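Local coordinates for glutaconate CoA-transferase subunit A (Acidaminococcus fermentans, PDB 1POI), which transfers coenzyme A from acetyl-CoA to (R)-2-hydroxyglutarate and related acids such as glutaconate, a step in glutamate degradation, at residues A[30-42]-A[279-291]. Sequence-based numbering, arbitrary orientation.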
# COMPACT_ATOMS: atom_id res chain seq x y z
N LYS A 30 -18.73 15.50 8.24
CA LYS A 30 -19.45 16.05 9.39
C LYS A 30 -20.01 14.90 10.27
O LYS A 30 -20.50 13.89 9.76
CB LYS A 30 -20.62 16.91 8.90
CG LYS A 30 -20.56 18.36 9.30
CD LYS A 30 -19.58 19.11 8.48
CE LYS A 30 -19.50 20.53 8.97
NZ LYS A 30 -19.07 20.54 10.40
N PRO A 31 -19.98 15.04 11.60
CA PRO A 31 -20.52 13.93 12.40
C PRO A 31 -22.07 13.92 12.50
O PRO A 31 -22.65 14.24 13.55
CB PRO A 31 -19.85 14.13 13.75
CG PRO A 31 -19.82 15.65 13.84
CD PRO A 31 -19.34 16.05 12.47
N TYR A 32 -22.73 13.49 11.42
CA TYR A 32 -24.20 13.45 11.38
C TYR A 32 -24.91 12.43 12.27
O TYR A 32 -25.84 12.79 12.98
CB TYR A 32 -24.71 13.33 9.94
CG TYR A 32 -24.82 14.67 9.25
CD1 TYR A 32 -25.88 15.51 9.51
CD2 TYR A 32 -23.84 15.12 8.38
CE1 TYR A 32 -25.96 16.75 8.95
CE2 TYR A 32 -23.91 16.37 7.82
CZ TYR A 32 -24.97 17.18 8.11
OH TYR A 32 -25.04 18.45 7.61
N ALA A 33 -24.48 11.17 12.26
CA ALA A 33 -25.15 10.17 13.11
C ALA A 33 -25.30 10.72 14.53
O ALA A 33 -26.40 10.72 15.09
CB ALA A 33 -24.39 8.86 13.14
N ALA A 34 -24.20 11.28 15.03
CA ALA A 34 -24.12 11.86 16.37
C ALA A 34 -25.04 13.06 16.52
O ALA A 34 -25.80 13.13 17.48
CB ALA A 34 -22.69 12.27 16.67
N VAL A 35 -24.95 14.02 15.61
CA VAL A 35 -25.80 15.19 15.71
C VAL A 35 -27.26 14.76 15.79
O VAL A 35 -28.11 15.46 16.34
CB VAL A 35 -25.55 16.17 14.57
CG1 VAL A 35 -26.70 17.17 14.43
CG2 VAL A 35 -24.28 16.90 14.82
N PHE A 36 -27.55 13.57 15.30
CA PHE A 36 -28.92 13.10 15.37
C PHE A 36 -29.29 12.71 16.78
O PHE A 36 -30.36 13.06 17.24
CB PHE A 36 -29.15 11.92 14.41
CG PHE A 36 -29.65 12.34 13.07
CD1 PHE A 36 -29.39 13.62 12.59
CD2 PHE A 36 -30.41 11.47 12.29
CE1 PHE A 36 -29.88 14.04 11.35
CE2 PHE A 36 -30.92 11.88 11.05
CZ PHE A 36 -30.65 13.17 10.58
N GLU A 37 -28.39 12.02 17.47
CA GLU A 37 -28.63 11.57 18.84
C GLU A 37 -28.68 12.76 19.83
O GLU A 37 -29.46 12.77 20.78
CB GLU A 37 -27.59 10.55 19.26
CG GLU A 37 -27.95 9.80 20.52
CD GLU A 37 -28.95 8.66 20.30
OE1 GLU A 37 -29.24 8.31 19.13
OE2 GLU A 37 -29.41 8.09 21.32
N ILE A 38 -27.85 13.77 19.60
CA ILE A 38 -27.88 14.95 20.44
C ILE A 38 -29.32 15.46 20.41
O ILE A 38 -29.98 15.55 21.44
CB ILE A 38 -26.88 16.01 19.92
CG1 ILE A 38 -25.46 15.65 20.36
CG2 ILE A 38 -27.26 17.38 20.37
CD1 ILE A 38 -24.35 16.53 19.74
N LEU A 39 -29.85 15.70 19.21
CA LEU A 39 -31.24 16.18 19.08
C LEU A 39 -32.24 15.22 19.71
O LEU A 39 -33.06 15.60 20.55
CB LEU A 39 -31.61 16.34 17.60
CG LEU A 39 -31.06 17.57 16.92
CD1 LEU A 39 -31.57 17.62 15.51
CD2 LEU A 39 -31.50 18.79 17.67
N ARG A 40 -32.15 13.97 19.29
CA ARG A 40 -33.02 12.91 19.76
C ARG A 40 -33.01 12.80 21.28
O ARG A 40 -33.96 12.29 21.87
CB ARG A 40 -32.58 11.58 19.13
CG ARG A 40 -33.61 10.45 19.12
CD ARG A 40 -33.08 9.21 18.43
NE ARG A 40 -32.88 9.46 17.01
CZ ARG A 40 -31.82 9.08 16.31
NH1 ARG A 40 -30.83 8.42 16.90
NH2 ARG A 40 -31.71 9.41 15.03
N GLN A 41 -31.96 13.30 21.93
CA GLN A 41 -31.90 13.18 23.38
C GLN A 41 -32.37 14.40 24.19
O GLN A 41 -32.33 14.40 25.41
CB GLN A 41 -30.52 12.70 23.82
CG GLN A 41 -30.31 11.22 23.59
CD GLN A 41 -29.12 10.70 24.32
OE1 GLN A 41 -28.85 11.12 25.44
NE2 GLN A 41 -28.39 9.78 23.71
N GLY A 42 -32.86 15.42 23.50
CA GLY A 42 -33.33 16.59 24.19
C GLY A 42 -32.17 17.39 24.74
O GLY A 42 -32.36 18.26 25.60
N GLU A 279 -39.49 12.85 10.89
CA GLU A 279 -39.31 11.65 10.08
C GLU A 279 -37.91 11.05 10.11
O GLU A 279 -37.75 9.85 10.37
CB GLU A 279 -39.67 11.96 8.63
CG GLU A 279 -39.41 10.82 7.66
CD GLU A 279 -39.62 11.25 6.22
OE1 GLU A 279 -39.72 12.47 5.98
OE2 GLU A 279 -39.68 10.37 5.34
N TRP A 280 -36.91 11.89 9.84
CA TRP A 280 -35.51 11.44 9.81
C TRP A 280 -34.78 11.31 11.16
O TRP A 280 -33.93 10.42 11.34
CB TRP A 280 -34.70 12.33 8.85
CG TRP A 280 -35.11 12.13 7.43
CD1 TRP A 280 -35.98 12.89 6.71
CD2 TRP A 280 -34.77 11.02 6.59
NE1 TRP A 280 -36.22 12.32 5.49
CE2 TRP A 280 -35.49 11.17 5.39
CE3 TRP A 280 -33.92 9.91 6.74
CZ2 TRP A 280 -35.39 10.26 4.34
CZ3 TRP A 280 -33.83 9.00 5.70
CH2 TRP A 280 -34.56 9.18 4.52
N VAL A 281 -35.13 12.18 12.11
CA VAL A 281 -34.50 12.17 13.42
C VAL A 281 -35.31 11.52 14.55
O VAL A 281 -35.05 10.37 14.96
CB VAL A 281 -34.15 13.60 13.86
CG1 VAL A 281 -33.36 13.57 15.15
CG2 VAL A 281 -33.38 14.31 12.77
N PHE A 282 -36.34 12.23 14.99
CA PHE A 282 -37.16 11.80 16.11
C PHE A 282 -37.89 10.49 15.97
O PHE A 282 -38.02 9.74 16.94
CB PHE A 282 -38.08 12.93 16.52
CG PHE A 282 -37.35 14.23 16.76
CD1 PHE A 282 -36.41 14.34 17.80
CD2 PHE A 282 -37.55 15.33 15.92
CE1 PHE A 282 -35.69 15.51 17.99
CE2 PHE A 282 -36.82 16.52 16.11
CZ PHE A 282 -35.89 16.61 17.14
N ASP A 283 -38.34 10.16 14.76
CA ASP A 283 -39.04 8.91 14.55
C ASP A 283 -38.17 7.67 14.46
O ASP A 283 -38.69 6.56 14.62
CB ASP A 283 -39.96 9.00 13.33
CG ASP A 283 -41.33 9.57 13.67
OD1 ASP A 283 -41.81 9.41 14.82
OD2 ASP A 283 -41.94 10.19 12.77
N LEU A 284 -36.86 7.83 14.25
CA LEU A 284 -35.98 6.66 14.12
C LEU A 284 -35.27 6.30 15.43
O LEU A 284 -34.66 7.15 16.05
CB LEU A 284 -34.97 6.89 13.01
CG LEU A 284 -35.58 7.42 11.71
CD1 LEU A 284 -34.51 7.64 10.67
CD2 LEU A 284 -36.60 6.45 11.21
N LYS A 285 -35.33 5.02 15.81
CA LYS A 285 -34.73 4.50 17.04
C LYS A 285 -33.21 4.56 17.12
O LYS A 285 -32.65 4.68 18.21
CB LYS A 285 -35.16 3.05 17.27
CG LYS A 285 -34.64 2.45 18.56
CD LYS A 285 -34.81 0.94 18.61
CE LYS A 285 -34.18 0.36 19.89
NZ LYS A 285 -34.15 -1.14 19.94
N ASP A 286 -32.54 4.40 15.99
CA ASP A 286 -31.09 4.43 15.97
C ASP A 286 -30.56 4.59 14.55
O ASP A 286 -31.35 4.61 13.60
CB ASP A 286 -30.52 3.16 16.61
CG ASP A 286 -31.04 1.92 15.96
OD1 ASP A 286 -31.69 2.04 14.92
OD2 ASP A 286 -30.78 0.81 16.49
N HIS A 287 -29.24 4.67 14.43
CA HIS A 287 -28.58 4.87 13.14
C HIS A 287 -28.87 3.75 12.13
O HIS A 287 -29.04 4.01 10.93
CB HIS A 287 -27.07 5.06 13.32
CG HIS A 287 -26.37 5.53 12.08
ND1 HIS A 287 -26.61 6.75 11.51
CD2 HIS A 287 -25.40 4.94 11.33
CE1 HIS A 287 -25.82 6.91 10.46
NE2 HIS A 287 -25.08 5.82 10.33
N ASP A 288 -28.91 2.51 12.59
CA ASP A 288 -29.22 1.44 11.69
C ASP A 288 -30.52 1.78 10.95
O ASP A 288 -30.54 1.77 9.73
CB ASP A 288 -29.34 0.13 12.47
CG ASP A 288 -27.99 -0.53 12.69
OD1 ASP A 288 -26.96 0.06 12.31
OD2 ASP A 288 -27.94 -1.66 13.21
N GLU A 289 -31.55 2.21 11.68
CA GLU A 289 -32.83 2.60 11.10
C GLU A 289 -32.67 3.64 10.01
O GLU A 289 -33.44 3.67 9.05
CB GLU A 289 -33.77 3.16 12.16
CG GLU A 289 -34.21 2.14 13.16
CD GLU A 289 -35.66 2.27 13.55
OE1 GLU A 289 -36.26 3.35 13.36
OE2 GLU A 289 -36.21 1.26 14.04
N TYR A 290 -31.71 4.53 10.21
CA TYR A 290 -31.46 5.58 9.24
C TYR A 290 -30.90 4.93 7.95
O TYR A 290 -31.35 5.23 6.84
CB TYR A 290 -30.46 6.58 9.83
CG TYR A 290 -30.05 7.72 8.92
CD1 TYR A 290 -30.84 8.85 8.78
CD2 TYR A 290 -28.82 7.69 8.24
CE1 TYR A 290 -30.43 9.92 8.02
CE2 TYR A 290 -28.41 8.77 7.46
CZ TYR A 290 -29.22 9.87 7.36
OH TYR A 290 -28.83 10.95 6.59
N LEU A 291 -29.96 4.01 8.12
CA LEU A 291 -29.34 3.33 6.98
C LEU A 291 -30.37 2.54 6.20
O LEU A 291 -30.44 2.62 4.96
CB LEU A 291 -28.20 2.42 7.44
CG LEU A 291 -27.03 3.17 8.10
CD1 LEU A 291 -25.96 2.19 8.49
CD2 LEU A 291 -26.47 4.25 7.16
O HOH W 1 -29.72 5.52 19.52
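R40 reaches from the last turn of helix 32-40 to the backbone of V281 in helix 270-282, its NE donating to V281 O at 3.1 Å. The carbonyl oxygen lies at the edge of the guanidinium, near its plane, whereas NE stands above the carbonyl plane; L284 N grips the same oxygen from the opposite face. L284 O sits over one face of the guanidinium, too poorly angled to bond NE. With R40 CG anti to its own N (chi1 -161°), a bend at chi3 turns the group toward these carbonyls. One turn back, F36 takes V281 CG2 over the centre of its ring, a CH-pi contact 3.7 Å from the centroid, while its CE2 meets Y290 CE1 at 3.6 Å. At the other end, A33 CB rests over a face of the H287 ring. Helix 32-40 lies against the parallel Rossmann-like sheet, A34 and I38 on I176 of strand 174-179, and this contact ties it to the C-terminal helices 270-282 and 287-294. R40 NH1 also forms a salt bridge with E37 OE1 (2.7 Å), and a water donates to that oxygen and, weakly, to K285 O. A methionine in place of R40 would probably leave V281 O to L284 N alone and E37 OE1 without its charged mate. Further out, K7 pairs with E37 OE2, H287 NE2 bonds P241 O, and Y290 OH bonds H245. D286 caps helix 287-294, OD1 accepting from E289 N.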